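PDB 4ZPJ: extracellular ligand-binding receptor from Sphaerobacter thermophilus, which probably captures a small solute outside the cell and delivers it to an ABC transporter, as in other leucine-binding-type receptors. Local coordinates for residues A[121-134]-A[140-154]. Residues are numbered along the deposited sequence; the frame is centred on the assembly and turned at random.
Sequences VHLIAGITLSNEAA and LVQAEMPTIVTNAGL
With CG1 of Ile124 set anti to its carbonyl carbon (chi1 -83°) and the chain beyond extended, CD1 lands against CD2 of Leu140, 3.8 Å away; Ile127, extended likewise, brings its CD1 tip to tip with CD1 of Leu140 and also packs it against CG2 of Val149. The two methyls of Leu140 thus seat helix 130-142 on the sheet in a beta-alpha-beta crossover, the unit from which the Rossmann-like lobes of periplasmic binding proteins are assembled, and illustrate how backbone bonds join the strands while apolar side chains hold the helix. Strands 123-126 and 147-149 run parallel at 7°, Ile124 bonding to the residues on either side of Thr147: its N to Pro146 O, its O to Ile148 N at 2.7 Å. On the face away from the helix, Leu123 CD2 rests obliquely on Ile148 CG1, with helix 362-371 covering Ile148. Ahead of the strands, selenomethionine Met145 bends at chi2 and chi3, which puts CE 3.4 Å from Val121 O and SE 3.7 Å from Leu123 N. Past the strand ends the pairing passes to loops: Ala152 N bonds Ile127 O, and Asn151 ND2 donates an N-H to a lone pair of Thr128 O, nearly straight at 164°. An alanine in place of Asn151 would probably leave Thr128 O without its amide donor and let the turn before the helix shift. Beside it, Ala152 CB touches Ala133 CB at 4.0 Å.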
ATOM      1  N   VAL A 121      16.089   5.225  19.776  1.00 51.80           N
ATOM      2  CA  VAL A 121      15.659   4.000  19.151  1.00 49.47           C
ATOM      3  C   VAL A 121      16.679   3.526  18.132  1.00 49.46           C
ATOM      4  O   VAL A 121      17.426   4.294  17.583  1.00 48.50           O
ATOM      5  CB  VAL A 121      14.263   4.145  18.516  1.00 48.24           C
ATOM      6  CG1 VAL A 121      13.267   4.585  19.567  1.00 48.73           C
ATOM      7  CG2 VAL A 121      14.244   5.109  17.340  1.00 45.69           C
ATOM      8  N   HIS A 122      16.688   2.231  17.871  1.00 51.25           N
ATOM      9  CA  HIS A 122      17.661   1.634  16.976  1.00 52.43           C
ATOM     10  C   HIS A 122      17.129   1.477  15.552  1.00 47.87           C
ATOM     11  O   HIS A 122      17.881   1.173  14.644  1.00 47.72           O
ATOM     12  CB  HIS A 122      18.047   0.268  17.548  1.00 59.81           C
ATOM     13  CG  HIS A 122      18.622   0.341  18.932  1.00 67.91           C
ATOM     14  ND1 HIS A 122      18.185  -0.467  19.963  1.00 74.89           N
ATOM     15  CD2 HIS A 122      19.574   1.145  19.466  1.00 71.68           C
ATOM     16  CE1 HIS A 122      18.860  -0.189  21.061  1.00 74.64           C
ATOM     17  NE2 HIS A 122      19.710   0.786  20.787  1.00 81.04           N
ATOM     18  N   LEU A 123      15.824   1.690  15.383  1.00 45.50           N
ATOM     19  CA  LEU A 123      15.121   1.466  14.149  1.00 43.70           C
ATOM     20  C   LEU A 123      13.785   2.226  14.186  1.00 40.99           C
ATOM     21  O   LEU A 123      13.152   2.292  15.230  1.00 39.68           O
ATOM     22  CB  LEU A 123      14.888  -0.054  13.985  1.00 46.59           C
ATOM     23  CG  LEU A 123      14.148  -0.422  12.699  1.00 48.87           C
ATOM     24  CD1 LEU A 123      14.579  -1.758  12.107  1.00 53.43           C
ATOM     25  CD2 LEU A 123      12.652  -0.427  12.945  1.00 49.19           C
ATOM     26  N   ILE A 124      13.326   2.742  13.048  1.00 39.20           N
ATOM     27  CA  ILE A 124      12.013   3.382  12.953  1.00 39.39           C
ATOM     28  C   ILE A 124      11.174   2.715  11.898  1.00 38.77           C
ATOM     29  O   ILE A 124      11.662   2.451  10.809  1.00 43.05           O
ATOM     30  CB  ILE A 124      12.151   4.885  12.674  1.00 41.50           C
ATOM     31  CG1 ILE A 124      12.402   5.641  14.002  1.00 43.75           C
ATOM     32  CG2 ILE A 124      10.897   5.500  12.066  1.00 41.05           C
ATOM     33  CD1 ILE A 124      12.734   7.084  13.778  1.00 45.04           C
ATOM     34  N   ALA A 125       9.908   2.445  12.215  1.00 39.13           N
ATOM     35  CA  ALA A 125       8.954   1.865  11.265  1.00 37.97           C
ATOM     36  C   ALA A 125       7.783   2.811  11.147  1.00 40.13           C
ATOM     37  O   ALA A 125       7.470   3.538  12.092  1.00 36.74           O
ATOM     38  CB  ALA A 125       8.469   0.492  11.734  1.00 35.92           C
ATOM     39  N   GLY A 126       7.141   2.805   9.992  1.00 38.00           N
ATOM     40  CA  GLY A 126       5.906   3.541   9.834  1.00 37.89           C
ATOM     41  C   GLY A 126       5.947   4.539   8.691  1.00 41.46           C
ATOM     42  O   GLY A 126       6.308   4.166   7.527  1.00 42.84           O
ATOM     43  N   ILE A 127       5.528   5.774   9.028  1.00 37.44           N
ATOM     44  CA  ILE A 127       5.384   6.904   8.136  1.00 40.50           C
ATOM     45  C   ILE A 127       4.183   6.800   7.211  1.00 42.73           C
ATOM     46  O   ILE A 127       4.196   6.114   6.140  1.00 42.21           O
ATOM     47  CB  ILE A 127       6.627   7.179   7.324  1.00 44.30           C
ATOM     48  CG1 ILE A 127       7.865   7.161   8.244  1.00 48.49           C
ATOM     49  CG2 ILE A 127       6.414   8.505   6.598  1.00 43.65           C
ATOM     50  CD1 ILE A 127       9.147   7.551   7.536  1.00 54.16           C
ATOM     51  N   THR A 128       3.123   7.472   7.627  1.00 39.39           N
ATOM     52  CA  THR A 128       1.857   7.302   6.986  1.00 41.87           C
ATOM     53  C   THR A 128       1.745   8.155   5.725  1.00 40.03           C
ATOM     54  O   THR A 128       1.393   7.632   4.713  1.00 40.25           O
ATOM     55  CB  THR A 128       0.712   7.601   7.982  1.00 43.13           C
ATOM     56  OG1 THR A 128       0.884   6.745   9.106  1.00 41.65           O
ATOM     57  CG2 THR A 128      -0.685   7.357   7.357  1.00 42.23           C
ATOM     58  N   LEU A 129       2.041   9.449   5.791  1.00 42.11           N
ATOM     59  CA  LEU A 129       1.781  10.352   4.639  1.00 43.96           C
ATOM     60  C   LEU A 129       3.051  10.706   3.868  1.00 43.43           C
ATOM     61  O   LEU A 129       4.137  10.869   4.467  1.00 43.54           O
ATOM     62  CB  LEU A 129       1.100  11.634   5.099  1.00 46.06           C
ATOM     63  CG  LEU A 129      -0.271  11.419   5.780  1.00 47.60           C
ATOM     64  CD1 LEU A 129      -0.879  12.744   6.202  1.00 48.48           C
ATOM     65  CD2 LEU A 129      -1.249  10.636   4.900  1.00 48.26           C
ATOM     66  N   SER A 130       2.905  10.833   2.550  1.00 40.00           N
ATOM     67  CA  SER A 130       4.015  11.196   1.691  1.00 41.01           C
ATOM     68  C   SER A 130       4.583  12.530   2.059  1.00 43.56           C
ATOM     69  O   SER A 130       5.803  12.685   2.069  1.00 44.33           O
ATOM     70  CB  SER A 130       3.595  11.233   0.207  1.00 41.92           C
ATOM     71  OG  SER A 130       3.245   9.936  -0.253  1.00 40.02           O
ATOM     72  N   ASN A 131       3.732  13.509   2.370  1.00 45.88           N
ATOM     73  CA  ASN A 131       4.285  14.789   2.858  1.00 51.48           C
ATOM     74  C   ASN A 131       5.062  14.628   4.180  1.00 46.71           C
ATOM     75  O   ASN A 131       6.043  15.304   4.378  1.00 45.30           O
ATOM     76  CB  ASN A 131       3.245  15.941   2.912  1.00 54.19           C
ATOM     77  CG  ASN A 131       2.042  15.640   3.811  1.00 60.05           C
ATOM     78  OD1 ASN A 131       1.997  14.645   4.538  1.00 62.50           O
ATOM     79  ND2 ASN A 131       1.047  16.528   3.761  1.00 67.95           N
ATOM     80  N   GLU A 132       4.669  13.691   5.041  1.00 45.33           N
ATOM     81  CA  GLU A 132       5.429  13.469   6.282  1.00 45.98           C
ATOM     82  C   GLU A 132       6.800  12.835   5.949  1.00 44.00           C
ATOM     83  O   GLU A 132       7.823  13.221   6.488  1.00 41.37           O
ATOM     84  CB  GLU A 132       4.658  12.563   7.242  1.00 48.52           C
ATOM     85  CG  GLU A 132       3.562  13.225   8.061  1.00 52.63           C
ATOM     86  CD  GLU A 132       2.636  12.213   8.732  1.00 59.51           C
ATOM     87  OE1 GLU A 132       2.499  11.011   8.265  1.00 59.40           O
ATOM     88  OE2 GLU A 132       2.013  12.637   9.726  1.00 58.28           O
ATOM     89  N   ALA A 133       6.805  11.883   5.021  1.00 43.15           N
ATOM     90  CA  ALA A 133       8.065  11.235   4.559  1.00 43.87           C
ATOM     91  C   ALA A 133       9.088  12.225   4.001  1.00 45.76           C
ATOM     92  O   ALA A 133      10.277  12.175   4.355  1.00 44.54           O
ATOM     93  CB  ALA A 133       7.753  10.210   3.479  1.00 43.55           C
ATOM     94  N   ALA A 134       8.622  13.088   3.095  1.00 44.71           N
ATOM     95  CA  ALA A 134       9.477  14.098   2.505  1.00 49.42           C
ATOM     96  C   ALA A 134      10.031  15.050   3.595  1.00 50.51           C
ATOM     97  O   ALA A 134      11.219  15.422   3.578  1.00 52.84           O
ATOM     98  CB  ALA A 134       8.713  14.891   1.431  1.00 50.74           C
ATOM     99  N   LEU A 140      16.177  11.437   9.029  1.00 47.67           N
ATOM    100  CA  LEU A 140      16.479  10.038   9.183  1.00 46.28           C
ATOM    101  C   LEU A 140      17.847   9.710   8.603  1.00 46.80           C
ATOM    102  O   LEU A 140      18.638   9.023   9.245  1.00 46.87           O
ATOM    103  CB  LEU A 140      15.396   9.207   8.553  1.00 45.27           C
ATOM    104  CG  LEU A 140      13.995   9.337   9.172  1.00 44.67           C
ATOM    105  CD1 LEU A 140      13.039   8.555   8.298  1.00 44.22           C
ATOM    106  CD2 LEU A 140      13.957   8.800  10.588  1.00 44.64           C
ATOM    107  N   VAL A 141      18.156  10.256   7.434  1.00 47.85           N
ATOM    108  CA  VAL A 141      19.433   9.929   6.762  1.00 48.15           C
ATOM    109  C   VAL A 141      20.606  10.529   7.488  1.00 50.44           C
ATOM    110  O   VAL A 141      21.602   9.845   7.760  1.00 48.12           O
ATOM    111  CB  VAL A 141      19.449  10.352   5.270  1.00 47.50           C
ATOM    112  CG1 VAL A 141      20.856  10.170   4.660  1.00 48.38           C
ATOM    113  CG2 VAL A 141      18.401   9.551   4.500  1.00 43.30           C
ATOM    114  N   GLN A 142      20.471  11.795   7.873  1.00 55.73           N
ATOM    115  CA  GLN A 142      21.536  12.447   8.624  1.00 56.24           C
ATOM    116  C   GLN A 142      21.794  11.683   9.900  1.00 54.83           C
ATOM    117  O   GLN A 142      22.931  11.519  10.312  1.00 57.85           O
ATOM    118  CB  GLN A 142      21.199  13.895   8.946  1.00 61.67           C
ATOM    119  CG  GLN A 142      22.443  14.697   9.352  1.00 69.39           C
ATOM    120  CD  GLN A 142      22.133  15.936  10.193  1.00 79.26           C
ATOM    121  OE1 GLN A 142      22.646  17.034   9.929  1.00 86.49           O
ATOM    122  NE2 GLN A 142      21.310  15.761  11.229  1.00 80.60           N
ATOM    123  N   ALA A 143      20.739  11.207  10.539  1.00 51.49           N
ATOM    124  CA  ALA A 143      20.918  10.428  11.766  1.00 52.97           C
ATOM    125  C   ALA A 143      21.358   8.946  11.531  1.00 51.95           C
ATOM    126  O   ALA A 143      21.611   8.220  12.475  1.00 48.70           O
ATOM    127  CB  ALA A 143      19.648  10.492  12.605  1.00 52.57           C
ATOM    128  N   GLU A 144      21.490   8.522  10.280  1.00 52.08           N
ATOM    129  CA  GLU A 144      21.890   7.136   9.957  1.00 54.76           C
ATOM    130  C   GLU A 144      20.973   6.141  10.683  1.00 51.22           C
ATOM    131  O   GLU A 144      21.416   5.179  11.298  1.00 53.09           O
ATOM    132  CB  GLU A 144      23.404   6.908  10.213  1.00 58.28           C
ATOM    133  CG  GLU A 144      24.293   7.963   9.502  1.00 64.82           C
ATOM    134  CD  GLU A 144      25.820   7.714   9.578  1.00 71.17           C
ATOM    135  OE1 GLU A 144      26.208   6.610  10.016  1.00 73.45           O
ATOM    136  OE2 GLU A 144      26.636   8.610   9.177  1.00 68.76           O
HETATM  137  N   MSE A 145      19.672   6.383  10.548  1.00 49.27           N
HETATM  138  CA  MSE A 145      18.630   5.616  11.208  1.00 46.84           C
HETATM  139  C   MSE A 145      17.935   4.678  10.251  1.00 44.79           C
HETATM  140  O   MSE A 145      17.223   5.131   9.320  1.00 43.20           O
HETATM  141  CB  MSE A 145      17.602   6.622  11.685  1.00 49.24           C
HETATM  142  CG  MSE A 145      16.385   5.987  12.327  1.00 50.69           C
HETATM  143 SE   MSE A 145      16.775   4.934  13.959  0.86 59.16          SE
HETATM  144  CE  MSE A 145      17.961   6.239  14.843  0.79 58.78           C
ATOM    145  N   PRO A 146      18.057   3.373  10.495  1.00 40.97           N
ATOM    146  CA  PRO A 146      17.345   2.421   9.672  1.00 40.90           C
ATOM    147  C   PRO A 146      15.862   2.609   9.804  1.00 39.91           C
ATOM    148  O   PRO A 146      15.341   2.776  10.914  1.00 43.49           O
ATOM    149  CB  PRO A 146      17.800   1.049  10.230  1.00 41.53           C
ATOM    150  CG  PRO A 146      19.103   1.360  10.903  1.00 43.07           C
ATOM    151  CD  PRO A 146      18.831   2.695  11.543  1.00 44.44           C
ATOM    152  N   THR A 147      15.186   2.661   8.678  1.00 40.34           N
ATOM    153  CA  THR A 147      13.794   3.113   8.636  1.00 39.80           C
ATOM    154  C   THR A 147      13.004   2.183   7.733  1.00 38.52           C
ATOM    155  O   THR A 147      13.449   1.893   6.630  1.00 39.07           O
ATOM    156  CB  THR A 147      13.738   4.537   8.084  1.00 40.17           C
ATOM    157  OG1 THR A 147      14.492   5.410   8.930  1.00 44.08           O
ATOM    158  CG2 THR A 147      12.325   4.987   8.013  1.00 41.49           C
ATOM    159  N   ILE A 148      11.867   1.697   8.212  1.00 37.15           N
ATOM    160  CA  ILE A 148      11.012   0.798   7.439  1.00 37.26           C
ATOM    161  C   ILE A 148       9.688   1.542   7.162  1.00 37.24           C
ATOM    162  O   ILE A 148       8.866   1.709   8.072  1.00 34.32           O
ATOM    163  CB  ILE A 148      10.612  -0.481   8.219  1.00 38.62           C
ATOM    164  CG1 ILE A 148      11.771  -1.166   8.910  1.00 42.19           C
ATOM    165  CG2 ILE A 148       9.943  -1.488   7.321  1.00 38.31           C
ATOM    166  CD1 ILE A 148      12.747  -1.815   8.056  1.00 42.81           C
ATOM    167  N   VAL A 149       9.488   1.980   5.930  1.00 36.45           N
ATOM    168  CA  VAL A 149       8.268   2.675   5.568  1.00 35.37           C
ATOM    169  C   VAL A 149       7.131   1.722   5.276  1.00 36.61           C
ATOM    170  O   VAL A 149       7.233   0.868   4.383  1.00 34.75           O
ATOM    171  CB  VAL A 149       8.496   3.562   4.367  1.00 35.15           C
ATOM    172  CG1 VAL A 149       7.194   4.232   3.951  1.00 34.48           C
ATOM    173  CG2 VAL A 149       9.509   4.617   4.769  1.00 36.51           C
ATOM    174  N   THR A 150       6.040   1.861   6.041  1.00 37.46           N
ATOM    175  CA  THR A 150       4.933   0.914   5.924  1.00 37.21           C
ATOM    176  C   THR A 150       3.761   1.458   5.108  1.00 37.19           C
ATOM    177  O   THR A 150       2.814   0.717   4.805  1.00 38.38           O
ATOM    178  CB  THR A 150       4.455   0.466   7.320  1.00 37.63           C
ATOM    179  OG1 THR A 150       4.109   1.616   8.113  1.00 38.76           O
ATOM    180  CG2 THR A 150       5.582  -0.267   8.048  1.00 39.97           C
ATOM    181  N   ASN A 151       3.792   2.736   4.735  1.00 37.76           N
ATOM    182  CA  ASN A 151       2.680   3.247   3.926  1.00 37.60           C
ATOM    183  C   ASN A 151       3.108   4.231   2.891  1.00 37.98           C
ATOM    184  O   ASN A 151       3.164   3.863   1.752  1.00 42.97           O
ATOM    185  CB  ASN A 151       1.546   3.802   4.792  1.00 39.26           C
ATOM    186  CG  ASN A 151       0.301   4.087   3.985  1.00 40.73           C
ATOM    187  OD1 ASN A 151      -0.353   3.152   3.431  1.00 39.38           O
ATOM    188  ND2 ASN A 151       0.038   5.345   3.791  1.00 36.43           N
ATOM    189  N   ALA A 152       3.425   5.465   3.273  1.00 39.21           N
ATOM    190  CA  ALA A 152       3.821   6.544   2.364  1.00 37.87           C
ATOM    191  C   ALA A 152       4.376   6.071   1.006  1.00 39.61           C
ATOM    192  O   ALA A 152       5.497   5.587   0.928  1.00 42.33           O
ATOM    193  CB  ALA A 152       4.846   7.427   3.047  1.00 38.39           C
ATOM    194  N   GLY A 153       3.602   6.237  -0.058  1.00 38.68           N
ATOM    195  CA  GLY A 153       3.916   5.582  -1.345  1.00 42.20           C
ATOM    196  C   GLY A 153       4.649   6.521  -2.304  1.00 43.08           C
ATOM    197  O   GLY A 153       4.956   6.144  -3.457  1.00 39.22           O
ATOM    198  N   LEU A 154       4.914   7.731  -1.827  1.00 39.56           N
ATOM    199  CA  LEU A 154       5.771   8.725  -2.540  1.00 45.88           C
ATOM    200  C   LEU A 154       6.836   8.098  -3.464  1.00 42.28           C
ATOM    201  O   LEU A 154       7.809   7.485  -3.000  1.00 39.02           O
ATOM    202  CB  LEU A 154       6.485   9.623  -1.509  1.00 48.88           C
ATOM    203  CG  LEU A 154       7.267  10.802  -2.084  1.00 56.41           C
ATOM    204  CD1 LEU A 154       6.327  11.772  -2.800  1.00 61.70           C
ATOM    205  CD2 LEU A 154       8.078  11.553  -1.023  1.00 57.81           C
TER